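Local atomic coordinates of Abbfa_003403 (PDB entry 4ZXH), a protein that probably assembles a peptide product as a four-domain nonribosomal peptide synthetase with condensation, adenylation, peptidyl-carrier and thioesterase domains. Residues I1142-S1147 with Y1253-E1258; I1160-T1165 with L1278-L1283. All coordinates share one frame; numbering follows the deposited sequence.

In the fold
Both contacts lie in the thioesterase part of the chain, their centres about 11 Å apart. The chain runs through them alternately: helix 1138-1152 gives contact 1 its first segment, strand 1157-1163 follows and leads into contact 2, and then come the loops 1253-1258 and 1278-1283 that close each pair. In sequence these loops precede and follow strand 1262-1267, the parallel neighbour of strand 1157-1163 in the central sheet. The two contacts touch where P1255 and P1257 meet L1283 and Q1282, and where S1147 meets I1160. Y1144 of contact 1 and W1280 of contact 2 pack edge-to-face, so helix, sheet and loops form one unit of an alpha/beta-hydrolase fold; contact 2 holds its probable catalytic aspartate, D1164.

Contact 1 of 2, residues I1142-S1147 with Y1253-E1258; sequences IAYEIS and YFPEPE
Y1144 carries its ring away from the helix with CG anti to the backbone N (chi1 -169°), and Y1253 uses the same first torsion to send its own ring back toward the helix. E1145 also starts anti, but its chain bends at chi2 (63°), which folds the carboxylate round to the Y1253 hydroxyl. There Y1253 OH donates to E1145 OE1 at 2.7 Å, meeting the anti lone pair, the one turned away from OE2. Carboxylate and ring planes stand nearly perpendicular, 85° apart, with OE1 at the ring edge near its plane. The same hydroxyl lies 3.7 Å from CD2 of Y1144, where the two tyrosines cross at about a right angle. Further along the loop, P1255 puts CG 3.8 Å from CE2 of Y1144, at the edge of that ring. P1255 CD meanwhile sits 3.7 Å above the centre of the Y1253 ring, covering one face. At the tip, Y1144 OH donates to the backbone O of E1258 at 2.9 Å, in the carbonyl plane and on a lone pair. The contact thus fastens the loop between helix 1233-1251 and strand 1262-1267 to helix 1138-1152, the helix that in an alpha/beta-hydrolase fold follows the nucleophile elbow. E1145 is held from its own helix too, by a salt bridge from OE1 to R1148 and a hydrogen bond from OE2 to Q1149, so its charge is probably partly balanced, and bonds at both oxygens restrain the carboxylate's rotation. Beyond the Y1144 hydroxyl, the extended side chain of E1258 makes a long, weak ion pair with R1151 through OE2.

Contact 2 of 2, residues I1160-T1165 with L1278-L1283; sequences IVMIDT and LGWDQL
The loop that leaves strand 1157-1163 carries D1164, the probable acid of a Cys-His-Asp triad, and with the strand end it packs against the loop before strand 1288-1293. W1280 lies at the start of a 3-10 turn and points its indole at T1165: NE1 donates to the backbone O of T1165 at 2.8 Å, with an N-H...O angle of 150°. That oxygen is near the indole plane, whereas the N-H reaches it from above the carbonyl plane. M1162, extended beyond CG, crosses the indole at about a right angle and brings SD obliquely against the six-membered ring of W1280, 3.8 Å from its centroid, a Met-aromatic contact. M1162 CE comes to 3.5 Å from W1280 CH2. T1165 CG2 packs 3.9 Å from W1280 CZ2, and T1165 turns OG1 to the backbone O of C1137. L1278 brings CD1 to 3.4 Å from D1164 OD1, packing beside the carboxylate. The carboxylate's polar partners are others: OD1 accepts from the backbone N of A1267, and OD2 is hydrogen-bonded to H1297 ND1, a pairing that would help polarise the imidazole, as in the Asp-His relay of alpha/beta-hydrolase thioesterases.

Contact 1 of 2, residues I1142-S1147 with Y1253-E1258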
loop_
_atom_site.group_PDB
_atom_site.type_symbol
_atom_site.label_atom_id
_atom_site.label_comp_id
_atom_site.label_asym_id
_atom_site.label_seq_id
_atom_site.Cartn_x
_atom_site.Cartn_y
_atom_site.Cartn_z
ATOM N N ILE A 1142 20.114 47.692 -2.334
ATOM C CA ILE A 1142 18.770 47.870 -2.879
ATOM C C ILE A 1142 17.910 48.701 -1.940
ATOM O O ILE A 1142 17.295 49.688 -2.373
ATOM C CB ILE A 1142 18.088 46.532 -3.130
ATOM C CG1 ILE A 1142 18.841 45.763 -4.218
ATOM C CG2 ILE A 1142 16.640 46.729 -3.511
ATOM C CD1 ILE A 1142 18.272 44.417 -4.518
ATOM N N ALA A 1143 17.899 48.323 -0.655
ATOM C CA ALA A 1143 17.157 49.055 0.382
ATOM C C ALA A 1143 17.492 50.532 0.411
ATOM O O ALA A 1143 16.612 51.376 0.589
ATOM C CB ALA A 1143 17.420 48.463 1.737
ATOM N N TYR A 1144 18.774 50.837 0.236
ATOM C CA TYR A 1144 19.238 52.215 0.227
ATOM C C TYR A 1144 18.587 52.958 -0.922
ATOM O O TYR A 1144 18.020 54.036 -0.724
ATOM C CB TYR A 1144 20.759 52.261 0.117
ATOM C CG TYR A 1144 21.397 53.622 0.346
ATOM C CD1 TYR A 1144 21.433 54.194 1.614
ATOM C CD2 TYR A 1144 22.014 54.302 -0.693
ATOM C CE1 TYR A 1144 22.035 55.421 1.834
ATOM C CE2 TYR A 1144 22.628 55.527 -0.487
ATOM C CZ TYR A 1144 22.633 56.086 0.773
ATOM O OH TYR A 1144 23.244 57.308 0.977
ATOM N N GLU A 1145 18.634 52.368 -2.118
ATOM C CA GLU A 1145 18.075 53.035 -3.297
ATOM C C GLU A 1145 16.543 53.118 -3.229
ATOM O O GLU A 1145 15.941 54.089 -3.693
ATOM C CB GLU A 1145 18.513 52.329 -4.590
ATOM C CG GLU A 1145 17.829 52.852 -5.857
ATOM C CD GLU A 1145 18.141 54.327 -6.150
ATOM O OE1 GLU A 1145 19.163 54.852 -5.642
ATOM O OE2 GLU A 1145 17.359 54.957 -6.900
ATOM N N ILE A 1146 15.912 52.109 -2.640
ATOM C CA ILE A 1146 14.473 52.166 -2.441
ATOM C C ILE A 1146 14.129 53.295 -1.478
ATOM O O ILE A 1146 13.175 54.038 -1.721
ATOM C CB ILE A 1146 13.920 50.845 -1.937
ATOM C CG1 ILE A 1146 13.857 49.862 -3.099
ATOM C CG2 ILE A 1146 12.536 51.024 -1.394
ATOM C CD1 ILE A 1146 13.286 48.541 -2.721
ATOM N N SER A 1147 14.921 53.452 -0.418
ATOM C CA SER A 1147 14.731 54.582 0.494
ATOM C C SER A 1147 14.863 55.905 -0.230
ATOM O O SER A 1147 14.048 56.797 -0.036
ATOM C CB SER A 1147 15.735 54.549 1.633
ATOM O OG SER A 1147 15.701 53.307 2.293
ATOM N N TYR A 1253 26.238 51.291 -9.817
ATOM C CA TYR A 1253 25.477 52.032 -8.811
ATOM C C TYR A 1253 26.375 52.860 -7.882
ATOM O O TYR A 1253 27.064 52.298 -7.030
ATOM C CB TYR A 1253 24.623 51.063 -7.983
ATOM C CG TYR A 1253 23.742 51.771 -6.983
ATOM C CD1 TYR A 1253 22.868 52.761 -7.397
ATOM C CD2 TYR A 1253 23.772 51.446 -5.628
ATOM C CE1 TYR A 1253 22.054 53.427 -6.503
ATOM C CE2 TYR A 1253 22.950 52.116 -4.715
ATOM C CZ TYR A 1253 22.093 53.112 -5.172
ATOM O OH TYR A 1253 21.264 53.803 -4.316
ATOM N N PHE A 1254 26.377 54.185 -8.036
ATOM C CA PHE A 1254 27.212 55.038 -7.181
ATOM C C PHE A 1254 26.485 56.298 -6.723
ATOM O O PHE A 1254 26.701 57.385 -7.262
ATOM C CB PHE A 1254 28.511 55.370 -7.910
ATOM C CG PHE A 1254 29.210 54.153 -8.405
ATOM C CD1 PHE A 1254 29.870 53.311 -7.511
ATOM C CD2 PHE A 1254 29.133 53.788 -9.741
ATOM C CE1 PHE A 1254 30.477 52.148 -7.948
ATOM C CE2 PHE A 1254 29.734 52.625 -10.190
ATOM C CZ PHE A 1254 30.408 51.798 -9.292
ATOM N N PRO A 1255 25.618 56.150 -5.702
ATOM C CA PRO A 1255 24.727 57.219 -5.236
ATOM C C PRO A 1255 25.474 58.275 -4.447
ATOM O O PRO A 1255 26.380 57.936 -3.692
ATOM C CB PRO A 1255 23.732 56.479 -4.339
ATOM C CG PRO A 1255 24.506 55.319 -3.808
ATOM C CD PRO A 1255 25.447 54.909 -4.915
ATOM N N GLU A 1256 25.106 59.536 -4.640
ATOM C CA GLU A 1256 25.648 60.629 -3.840
ATOM C C GLU A 1256 25.214 60.450 -2.384
ATOM O O GLU A 1256 24.215 59.776 -2.107
ATOM C CB GLU A 1256 25.203 61.994 -4.398
ATOM C CG GLU A 1256 25.792 62.354 -5.777
ATOM C CD GLU A 1256 25.000 61.780 -6.955
ATOM O OE1 GLU A 1256 24.003 61.065 -6.715
ATOM O OE2 GLU A 1256 25.378 62.041 -8.124
ATOM N N PRO A 1257 25.983 61.018 -1.442
ATOM C CA PRO A 1257 25.667 60.825 -0.022
ATOM C C PRO A 1257 24.268 61.300 0.362
ATOM O O PRO A 1257 23.809 62.324 -0.127
ATOM C CB PRO A 1257 26.739 61.657 0.684
ATOM C CG PRO A 1257 27.906 61.629 -0.266
ATOM C CD PRO A 1257 27.275 61.703 -1.632
ATOM N N GLU A 1258 23.598 60.539 1.219
ATOM C CA GLU A 1258 22.264 60.884 1.707
ATOM C C GLU A 1258 22.007 60.191 3.042
ATOM O O GLU A 1258 22.272 58.997 3.183
ATOM C CB GLU A 1258 21.186 60.496 0.689
ATOM C CG GLU A 1258 19.791 60.976 1.082
ATOM C CD GLU A 1258 18.813 60.956 -0.077
ATOM O OE1 GLU A 1258 19.232 60.565 -1.191
ATOM O OE2 GLU A 1258 17.636 61.350 0.126
#

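Contact 2 of 2, residues I1160-T1165 with L1278-L1283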
loop_
_atom_site.group_PDB
_atom_site.type_symbol
_atom_site.label_atom_id
_atom_site.label_comp_id
_atom_site.label_asym_id
_atom_site.label_seq_id
_atom_site.Cartn_x
_atom_site.Cartn_y
_atom_site.Cartn_z
ATOM N N ILE A 1160 16.659 51.523 8.081
ATOM C CA ILE A 1160 17.206 50.518 7.183
ATOM C C ILE A 1160 18.064 49.517 7.954
ATOM O O ILE A 1160 18.964 49.910 8.699
ATOM C CB ILE A 1160 18.066 51.147 6.099
ATOM C CG1 ILE A 1160 17.274 52.185 5.318
ATOM C CG2 ILE A 1160 18.549 50.079 5.144
ATOM C CD1 ILE A 1160 18.100 52.857 4.247
ATOM N N VAL A 1161 17.801 48.230 7.785
ATOM C CA VAL A 1161 18.693 47.245 8.364
ATOM C C VAL A 1161 19.660 46.702 7.322
ATOM O O VAL A 1161 19.246 46.103 6.335
ATOM C CB VAL A 1161 17.933 46.089 8.979
ATOM C CG1 VAL A 1161 18.914 45.055 9.487
ATOM C CG2 VAL A 1161 17.078 46.587 10.117
ATOM N N MET A 1162 20.955 46.914 7.528
ATOM C CA MET A 1162 21.923 46.407 6.569
ATOM C C MET A 1162 22.850 45.448 7.242
ATOM O O MET A 1162 23.581 45.821 8.162
ATOM C CB MET A 1162 22.729 47.538 5.942
ATOM C CG MET A 1162 21.955 48.413 4.979
ATOM S SD MET A 1162 23.035 49.749 4.479
ATOM C CE MET A 1162 21.858 51.022 4.014
ATOM N N ILE A 1163 22.833 44.205 6.785
ATOM C CA ILE A 1163 23.690 43.200 7.384
ATOM C C ILE A 1163 24.925 42.974 6.504
ATOM O O ILE A 1163 24.827 42.445 5.395
ATOM C CB ILE A 1163 22.919 41.900 7.617
ATOM C CG1 ILE A 1163 21.605 42.218 8.343
ATOM C CG2 ILE A 1163 23.745 40.953 8.450
ATOM C CD1 ILE A 1163 20.657 41.067 8.432
ATOM N N ASP A 1164 26.074 43.422 7.016
ATOM C CA ASP A 1164 27.358 43.371 6.326
ATOM C C ASP A 1164 27.287 43.789 4.845
ATOM O O ASP A 1164 27.855 43.153 3.965
ATOM C CB ASP A 1164 27.965 41.980 6.454
ATOM C CG ASP A 1164 29.488 42.010 6.424
ATOM O OD1 ASP A 1164 30.096 42.746 7.240
ATOM O OD2 ASP A 1164 30.073 41.320 5.558
ATOM N N THR A 1165 26.581 44.879 4.593
ATOM C CA THR A 1165 26.433 45.433 3.255
ATOM C C THR A 1165 27.612 46.299 2.883
ATOM O O THR A 1165 27.852 47.323 3.524
ATOM C CB THR A 1165 25.160 46.293 3.171
ATOM O OG1 THR A 1165 24.043 45.480 3.498
ATOM C CG2 THR A 1165 24.970 46.882 1.797
ATOM N N LEU A 1278 32.596 49.248 6.287
ATOM C CA LEU A 1278 32.373 48.755 4.931
ATOM C C LEU A 1278 32.244 49.898 3.907
ATOM O O LEU A 1278 31.686 49.711 2.822
ATOM C CB LEU A 1278 31.122 47.858 4.891
ATOM C CG LEU A 1278 31.098 46.788 5.977
ATOM C CD1 LEU A 1278 29.897 45.874 5.830
ATOM C CD2 LEU A 1278 32.377 45.991 5.961
ATOM N N GLY A 1279 32.769 51.074 4.244
ATOM C CA GLY A 1279 32.738 52.195 3.330
ATOM C C GLY A 1279 31.568 53.150 3.516
ATOM O O GLY A 1279 31.507 54.175 2.847
ATOM N N TRP A 1280 30.646 52.854 4.430
ATOM C CA TRP A 1280 29.443 53.690 4.560
ATOM C C TRP A 1280 29.725 55.072 5.121
ATOM O O TRP A 1280 28.916 55.990 4.961
ATOM C CB TRP A 1280 28.378 52.994 5.423
ATOM C CG TRP A 1280 27.640 51.960 4.648
ATOM C CD1 TRP A 1280 27.885 50.624 4.638
ATOM C CD2 TRP A 1280 26.570 52.182 3.719
ATOM N NE1 TRP A 1280 27.015 49.988 3.786
ATOM C CE2 TRP A 1280 26.197 50.922 3.202
ATOM C CE3 TRP A 1280 25.874 53.318 3.289
ATOM C CZ2 TRP A 1280 25.169 50.764 2.260
ATOM C CZ3 TRP A 1280 24.838 53.159 2.352
ATOM C CH2 TRP A 1280 24.501 51.891 1.856
ATOM N N ASP A 1281 30.869 55.225 5.776
ATOM C CA ASP A 1281 31.280 56.533 6.265
ATOM C C ASP A 1281 31.403 57.566 5.138
ATOM O O ASP A 1281 31.522 58.756 5.408
ATOM C CB ASP A 1281 32.610 56.440 7.035
ATOM C CG ASP A 1281 33.727 55.777 6.232
ATOM O OD1 ASP A 1281 33.456 54.791 5.515
ATOM O OD2 ASP A 1281 34.881 56.255 6.303
ATOM N N GLN A 1282 31.381 57.125 3.880
ATOM C CA GLN A 1282 31.528 58.059 2.765
ATOM C C GLN A 1282 30.169 58.436 2.185
ATOM O O GLN A 1282 30.081 59.249 1.266
ATOM C CB GLN A 1282 32.403 57.470 1.660
ATOM C CG GLN A 1282 33.735 56.890 2.109
ATOM C CD GLN A 1282 34.614 56.491 0.931
ATOM O OE1 GLN A 1282 34.236 56.664 -0.226
ATOM N NE2 GLN A 1282 35.771 55.912 1.222
ATOM N N LEU A 1283 29.111 57.840 2.725
ATOM C CA LEU A 1283 27.760 58.077 2.234
ATOM C C LEU A 1283 26.855 58.606 3.327
ATOM O O LEU A 1283 25.977 59.425 3.069
ATOM C CB LEU A 1283 27.154 56.792 1.670
ATOM C CG LEU A 1283 27.783 56.249 0.399
ATOM C CD1 LEU A 1283 27.024 55.026 -0.067
ATOM C CD2 LEU A 1283 27.803 57.329 -0.670
#